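Local coordinates for protein (o6-methylguanine-dna methyltransferase) (Thermococcus kodakarensis, PDB 1MGT) that repairs O6-methylguanine and O4-methylthymine in DNA by moving the methyl group onto one of its own cysteines, a suicide reaction that leaves the enzyme irreversibly inactive, at residues V14-I19 with E65-V70; K69-E74 with K161-I166. All coordinates share one frame; numbering follows the deposited sequence.

Contact 1. Residues V14-I19 with E65-V70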
loop_
_atom_site.group_PDB
_atom_site.type_symbol
_atom_site.label_atom_id
_atom_site.label_comp_id
_atom_site.label_asym_id
_atom_site.label_seq_id
_atom_site.Cartn_x
_atom_site.Cartn_y
_atom_site.Cartn_z
ATOM N N VAL A 14 -12.846 7.939 2.594
ATOM C CA VAL A 14 -11.509 7.524 2.170
ATOM C C VAL A 14 -11.401 7.742 0.645
ATOM O O VAL A 14 -12.247 7.243 -0.086
ATOM C CB VAL A 14 -11.252 6.024 2.437
ATOM C CG1 VAL A 14 -9.896 5.599 1.920
ATOM C CG2 VAL A 14 -11.303 5.754 3.957
ATOM N N TRP A 15 -10.354 8.422 0.224
ATOM C CA TRP A 15 -10.113 8.659 -1.203
ATOM C C TRP A 15 -9.032 7.673 -1.664
ATOM O O TRP A 15 -8.027 7.565 -0.953
ATOM C CB TRP A 15 -9.548 10.087 -1.374
ATOM C CG TRP A 15 -10.635 11.123 -1.258
ATOM C CD1 TRP A 15 -11.123 11.707 -0.136
ATOM C CD2 TRP A 15 -11.364 11.673 -2.362
ATOM N NE1 TRP A 15 -12.125 12.592 -0.465
ATOM C CE2 TRP A 15 -12.289 12.596 -1.822
ATOM C CE3 TRP A 15 -11.319 11.463 -3.743
ATOM C CZ2 TRP A 15 -13.159 13.318 -2.634
ATOM C CZ3 TRP A 15 -12.197 12.190 -4.545
ATOM C CH2 TRP A 15 -13.101 13.100 -3.977
ATOM N N ILE A 16 -9.227 6.992 -2.769
ATOM C CA ILE A 16 -8.224 6.037 -3.247
ATOM C C ILE A 16 -7.818 6.431 -4.682
ATOM O O ILE A 16 -8.710 6.709 -5.481
ATOM C CB ILE A 16 -8.769 4.608 -3.203
ATOM C CG1 ILE A 16 -8.991 4.145 -1.737
ATOM C CG2 ILE A 16 -7.819 3.623 -3.879
ATOM C CD1 ILE A 16 -9.743 2.808 -1.680
ATOM N N GLY A 17 -6.509 6.434 -4.940
ATOM C CA GLY A 17 -6.038 6.807 -6.288
ATOM C C GLY A 17 -5.201 5.632 -6.798
ATOM O O GLY A 17 -4.446 5.066 -6.003
ATOM N N VAL A 18 -5.358 5.236 -8.046
ATOM C CA VAL A 18 -4.604 4.129 -8.609
ATOM C C VAL A 18 -3.953 4.574 -9.942
ATOM O O VAL A 18 -4.664 5.090 -10.803
ATOM C CB VAL A 18 -5.489 2.901 -8.884
ATOM C CG1 VAL A 18 -4.642 1.746 -9.445
ATOM C CG2 VAL A 18 -6.199 2.409 -7.612
ATOM N N ILE A 19 -2.651 4.447 -9.992
ATOM C CA ILE A 19 -1.896 4.772 -11.212
ATOM C C ILE A 19 -1.796 3.435 -11.929
ATOM O O ILE A 19 -1.408 2.420 -11.307
ATOM C CB ILE A 19 -0.506 5.303 -10.889
ATOM C CG1 ILE A 19 -0.599 6.555 -9.985
ATOM C CG2 ILE A 19 0.233 5.567 -12.195
ATOM C CD1 ILE A 19 0.780 7.093 -9.587
ATOM N N GLU A 65 -12.219 0.615 -6.780
ATOM C CA GLU A 65 -13.193 -0.223 -6.102
ATOM C C GLU A 65 -12.553 -1.561 -5.694
ATOM O O GLU A 65 -12.901 -2.071 -4.637
ATOM C CB GLU A 65 -14.439 -0.476 -6.941
ATOM C CG GLU A 65 -15.541 -1.167 -6.117
ATOM C CD GLU A 65 -16.722 -1.581 -6.958
ATOM O OE1 GLU A 65 -17.722 -2.084 -6.389
ATOM O OE2 GLU A 65 -16.681 -1.414 -8.197
ATOM N N LYS A 66 -11.675 -2.119 -6.507
ATOM C CA LYS A 66 -11.048 -3.411 -6.122
ATOM C C LYS A 66 -10.176 -3.202 -4.889
ATOM O O LYS A 66 -10.194 -4.013 -3.956
ATOM C CB LYS A 66 -10.216 -3.974 -7.254
ATOM C CG LYS A 66 -11.033 -4.560 -8.401
ATOM C CD LYS A 66 -10.044 -4.997 -9.480
ATOM C CE LYS A 66 -10.743 -5.667 -10.660
ATOM N NZ LYS A 66 -9.701 -5.906 -11.729
ATOM N N VAL A 67 -9.425 -2.103 -4.859
ATOM C CA VAL A 67 -8.601 -1.773 -3.710
ATOM C C VAL A 67 -9.498 -1.586 -2.482
ATOM O O VAL A 67 -9.179 -2.081 -1.403
ATOM C CB VAL A 67 -7.712 -0.558 -3.936
ATOM C CG1 VAL A 67 -6.969 -0.170 -2.661
ATOM C CG2 VAL A 67 -6.734 -0.815 -5.084
ATOM N N PHE A 68 -10.643 -0.894 -2.599
ATOM C CA PHE A 68 -11.549 -0.714 -1.484
ATOM C C PHE A 68 -12.048 -2.066 -0.948
ATOM O O PHE A 68 -12.195 -2.214 0.272
ATOM C CB PHE A 68 -12.758 0.140 -1.908
ATOM C CG PHE A 68 -13.717 0.420 -0.780
ATOM C CD1 PHE A 68 -13.366 1.230 0.265
ATOM C CD2 PHE A 68 -14.983 -0.158 -0.824
ATOM C CE1 PHE A 68 -14.251 1.485 1.299
ATOM C CE2 PHE A 68 -15.885 0.093 0.203
ATOM C CZ PHE A 68 -15.513 0.905 1.256
ATOM N N LYS A 69 -12.307 -3.017 -1.838
ATOM C CA LYS A 69 -12.754 -4.349 -1.415
ATOM C C LYS A 69 -11.661 -5.032 -0.587
ATOM O O LYS A 69 -12.000 -5.769 0.352
ATOM C CB LYS A 69 -13.103 -5.207 -2.622
ATOM C CG LYS A 69 -14.494 -4.847 -3.184
ATOM C CD LYS A 69 -14.723 -5.671 -4.440
ATOM C CE LYS A 69 -16.043 -5.331 -5.127
ATOM N NZ LYS A 69 -16.244 -6.290 -6.270
ATOM N N VAL A 70 -10.385 -4.808 -0.935
ATOM C CA VAL A 70 -9.333 -5.421 -0.093
ATOM C C VAL A 70 -9.319 -4.726 1.255
ATOM O O VAL A 70 -9.224 -5.327 2.339
ATOM C CB VAL A 70 -7.956 -5.266 -0.793
ATOM C CG1 VAL A 70 -6.838 -5.723 0.140
ATOM C CG2 VAL A 70 -7.966 -6.076 -2.072
#
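The backbone bond from Lys69 N to Glu65 O, 3.0 Å long, closes the turn of helix 63-71 that presents Val67 and Phe68 to Ile16 of strand 12-20. The side chains that meet across the interface are all apolar. Ile16 uses two branches. Its CG1 lies anti to the carbonyl carbon (chi1 -67°) and chi2 is extended, which carries CD1 onto the helix backbone, 3.9 Å from Phe68 N and near the plane of the Phe68 ring at its edge. The other branch, CG2, meets Val67 CG1 at 4.1 Å. Val67 divides its methyls between neighbours on the strand: CG1 goes to Ile16, while CG2 touches Val18 CG2 at 4.1 Å, the two side chains passing each other in opposite directions. An alanine at Ile16 keeps neither CD1 nor CG2, and would probably open a gap between sheet and helix, leaving the Phe68 edge and Val67 CG1 without their partner. Phe68 also stacks its ring on Phe7 of strand 2-9, and Val67 touches Ile27 of strand 24-30, so the helix lies over all three strands. Its segment axis passes 9.0 Å from that of the strand, at 125° between their directions. Trp15 and Ile19 pack against helix 33-49 on the sheet's other side, a helix-sheet-helix layering consistent with the RNase H-like clan to which this N-terminal domain is assigned.

Contact 2. Residues K69-E74 with K161-I166; sequences KVLIGE and KFLLEI
Leu71 lays its isobutyl group across Leu163, the two side chains meeting at about a right angle, with Leu71 CG 3.9 Å from Leu163 CD2. This joins the C-terminal end of helix 63-71, in the N-terminal domain and closed by a Schellman motif at Gly73, to the last helix of the DNA-binding domain, 157-166. In that motif phi of Gly73 is 83° and the chain turns back, Glu74 N bonding to Lys69 O at 2.8 Å and Gly73 N to Val70 O. In Leu71, CG lies anti to the backbone N (chi1 -167°), which carries the two methyls over to helix 157-166. CD2 then sits 4.2 Å from Ile166 CG2 and approaches the Phe162 ring obliquely. Ile166 also braces that ring from within its own helix, placing CG1 3.8 Å above one face, offset toward the rim. Near the end of helix 63-71, the carbonyl of Leu71 accepts a hydrogen bond from Arg106 NH2, and Ile166 packs on the same arginine. Beside this bonded oxygen lies a methyl group: Ile166 CG2 is 3.5 Å from Leu71 O.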
loop_
_atom_site.group_PDB
_atom_site.type_symbol
_atom_site.label_atom_id
_atom_site.label_comp_id
_atom_site.label_asym_id
_atom_site.label_seq_id
_atom_site.Cartn_x
_atom_site.Cartn_y
_atom_site.Cartn_z
ATOM N N LYS A 69 -12.307 -3.017 -1.838
ATOM C CA LYS A 69 -12.754 -4.349 -1.415
ATOM C C LYS A 69 -11.661 -5.032 -0.587
ATOM O O LYS A 69 -12.000 -5.769 0.352
ATOM C CB LYS A 69 -13.103 -5.207 -2.622
ATOM C CG LYS A 69 -14.494 -4.847 -3.184
ATOM C CD LYS A 69 -14.723 -5.671 -4.440
ATOM C CE LYS A 69 -16.043 -5.331 -5.127
ATOM N NZ LYS A 69 -16.244 -6.290 -6.270
ATOM N N VAL A 70 -10.385 -4.808 -0.935
ATOM C CA VAL A 70 -9.333 -5.421 -0.093
ATOM C C VAL A 70 -9.319 -4.726 1.255
ATOM O O VAL A 70 -9.224 -5.327 2.339
ATOM C CB VAL A 70 -7.956 -5.266 -0.793
ATOM C CG1 VAL A 70 -6.838 -5.723 0.140
ATOM C CG2 VAL A 70 -7.966 -6.076 -2.072
ATOM N N LEU A 71 -9.417 -3.385 1.277
ATOM C CA LEU A 71 -9.416 -2.607 2.484
ATOM C C LEU A 71 -10.496 -3.067 3.479
ATOM O O LEU A 71 -10.192 -3.172 4.674
ATOM C CB LEU A 71 -9.692 -1.110 2.167
ATOM C CG LEU A 71 -9.433 -0.096 3.279
ATOM C CD1 LEU A 71 -9.144 1.298 2.688
ATOM C CD2 LEU A 71 -10.617 0.015 4.218
ATOM N N ILE A 72 -11.710 -3.315 2.996
ATOM C CA ILE A 72 -12.787 -3.710 3.909
ATOM C C ILE A 72 -12.863 -5.206 4.129
ATOM O O ILE A 72 -13.773 -5.673 4.838
ATOM C CB ILE A 72 -14.155 -3.136 3.473
ATOM C CG1 ILE A 72 -14.582 -3.707 2.140
ATOM C CG2 ILE A 72 -14.100 -1.610 3.428
ATOM C CD1 ILE A 72 -15.979 -3.254 1.687
ATOM N N GLY A 73 -11.956 -5.987 3.566
ATOM C CA GLY A 73 -11.889 -7.407 3.735
ATOM C C GLY A 73 -12.764 -8.264 2.875
ATOM O O GLY A 73 -12.974 -9.429 3.229
ATOM N N GLU A 74 -13.291 -7.744 1.773
ATOM C CA GLU A 74 -14.139 -8.506 0.863
ATOM C C GLU A 74 -13.290 -9.342 -0.090
ATOM O O GLU A 74 -13.718 -10.353 -0.650
ATOM C CB GLU A 74 -15.010 -7.554 0.022
ATOM C CG GLU A 74 -16.095 -6.857 0.809
ATOM C CD GLU A 74 -17.283 -7.760 1.121
ATOM O OE1 GLU A 74 -17.973 -7.480 2.106
ATOM O OE2 GLU A 74 -17.525 -8.744 0.388
ATOM N N LYS A 161 -3.488 3.586 11.823
ATOM C CA LYS A 161 -4.411 3.229 12.897
ATOM C C LYS A 161 -5.796 2.905 12.377
ATOM O O LYS A 161 -6.475 1.986 12.829
ATOM C CB LYS A 161 -4.505 4.374 13.909
ATOM C CG LYS A 161 -3.544 4.267 15.065
ATOM C CD LYS A 161 -3.527 5.503 15.945
ATOM C CE LYS A 161 -4.895 5.836 16.514
ATOM N NZ LYS A 161 -4.828 7.032 17.429
ATOM N N PHE A 162 -6.251 3.666 11.376
ATOM C CA PHE A 162 -7.552 3.435 10.773
ATOM C C PHE A 162 -7.615 2.065 10.114
ATOM O O PHE A 162 -8.598 1.317 10.247
ATOM C CB PHE A 162 -7.851 4.557 9.775
ATOM C CG PHE A 162 -8.989 4.251 8.855
ATOM C CD1 PHE A 162 -10.291 4.345 9.286
ATOM C CD2 PHE A 162 -8.722 3.856 7.547
ATOM C CE1 PHE A 162 -11.339 4.047 8.420
ATOM C CE2 PHE A 162 -9.760 3.569 6.684
ATOM C CZ PHE A 162 -11.060 3.664 7.130
ATOM N N LEU A 163 -6.553 1.731 9.355
ATOM C CA LEU A 163 -6.483 0.452 8.713
ATOM C C LEU A 163 -6.428 -0.668 9.778
ATOM O O LEU A 163 -7.133 -1.650 9.612
ATOM C CB LEU A 163 -5.270 0.319 7.788
ATOM C CG LEU A 163 -5.362 1.235 6.518
ATOM C CD1 LEU A 163 -4.136 1.010 5.660
ATOM C CD2 LEU A 163 -6.655 0.939 5.784
ATOM N N LEU A 164 -5.635 -0.482 10.825
ATOM C CA LEU A 164 -5.582 -1.561 11.845
ATOM C C LEU A 164 -6.916 -1.731 12.531
ATOM O O LEU A 164 -7.366 -2.859 12.779
ATOM C CB LEU A 164 -4.450 -1.306 12.840
ATOM C CG LEU A 164 -3.043 -1.493 12.206
ATOM C CD1 LEU A 164 -1.945 -1.016 13.136
ATOM C CD2 LEU A 164 -2.848 -2.954 11.807
ATOM N N GLU A 165 -7.585 -0.627 12.832
ATOM C CA GLU A 165 -8.884 -0.683 13.499
ATOM C C GLU A 165 -9.909 -1.435 12.689
ATOM O O GLU A 165 -10.655 -2.300 13.182
ATOM C CB GLU A 165 -9.356 0.751 13.807
ATOM C CG GLU A 165 -10.845 0.772 14.178
ATOM C CD GLU A 165 -11.264 2.061 14.849
ATOM O OE1 GLU A 165 -12.107 1.978 15.775
ATOM O OE2 GLU A 165 -10.756 3.135 14.459
ATOM N N ILE A 166 -9.955 -1.156 11.387
ATOM C CA ILE A 166 -10.849 -1.781 10.435
ATOM C C ILE A 166 -10.646 -3.283 10.368
ATOM O O ILE A 166 -11.559 -4.068 10.104
ATOM C CB ILE A 166 -10.559 -1.162 9.038
ATOM C CG1 ILE A 166 -11.268 0.187 8.905
ATOM C CG2 ILE A 166 -10.879 -2.091 7.899
ATOM C CD1 ILE A 166 -12.735 0.116 8.554
#

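In the fold
Helix 63-71 serves both contacts, which share Lys69 and Val70 and have centres about 11 Å apart. Through contact 1 it rests on the three-stranded sheet; through contact 2 its far end reaches helix 157-166, so one short helix touches both the sheet and the last helix of the DNA-binding domain. A further, direct junction bypasses it: Val14 CG2 of the strand in contact 1 packs 3.8 Å from Phe162 CZ of contact 2. Cys141, the probable methyl acceptor, lies nearer the second interface. The side chain of Leu163 is about 7 Å from that of Cys141, and also touches the adjacent His142. The side chain of Val67 is about 12 Å from that of Cys141.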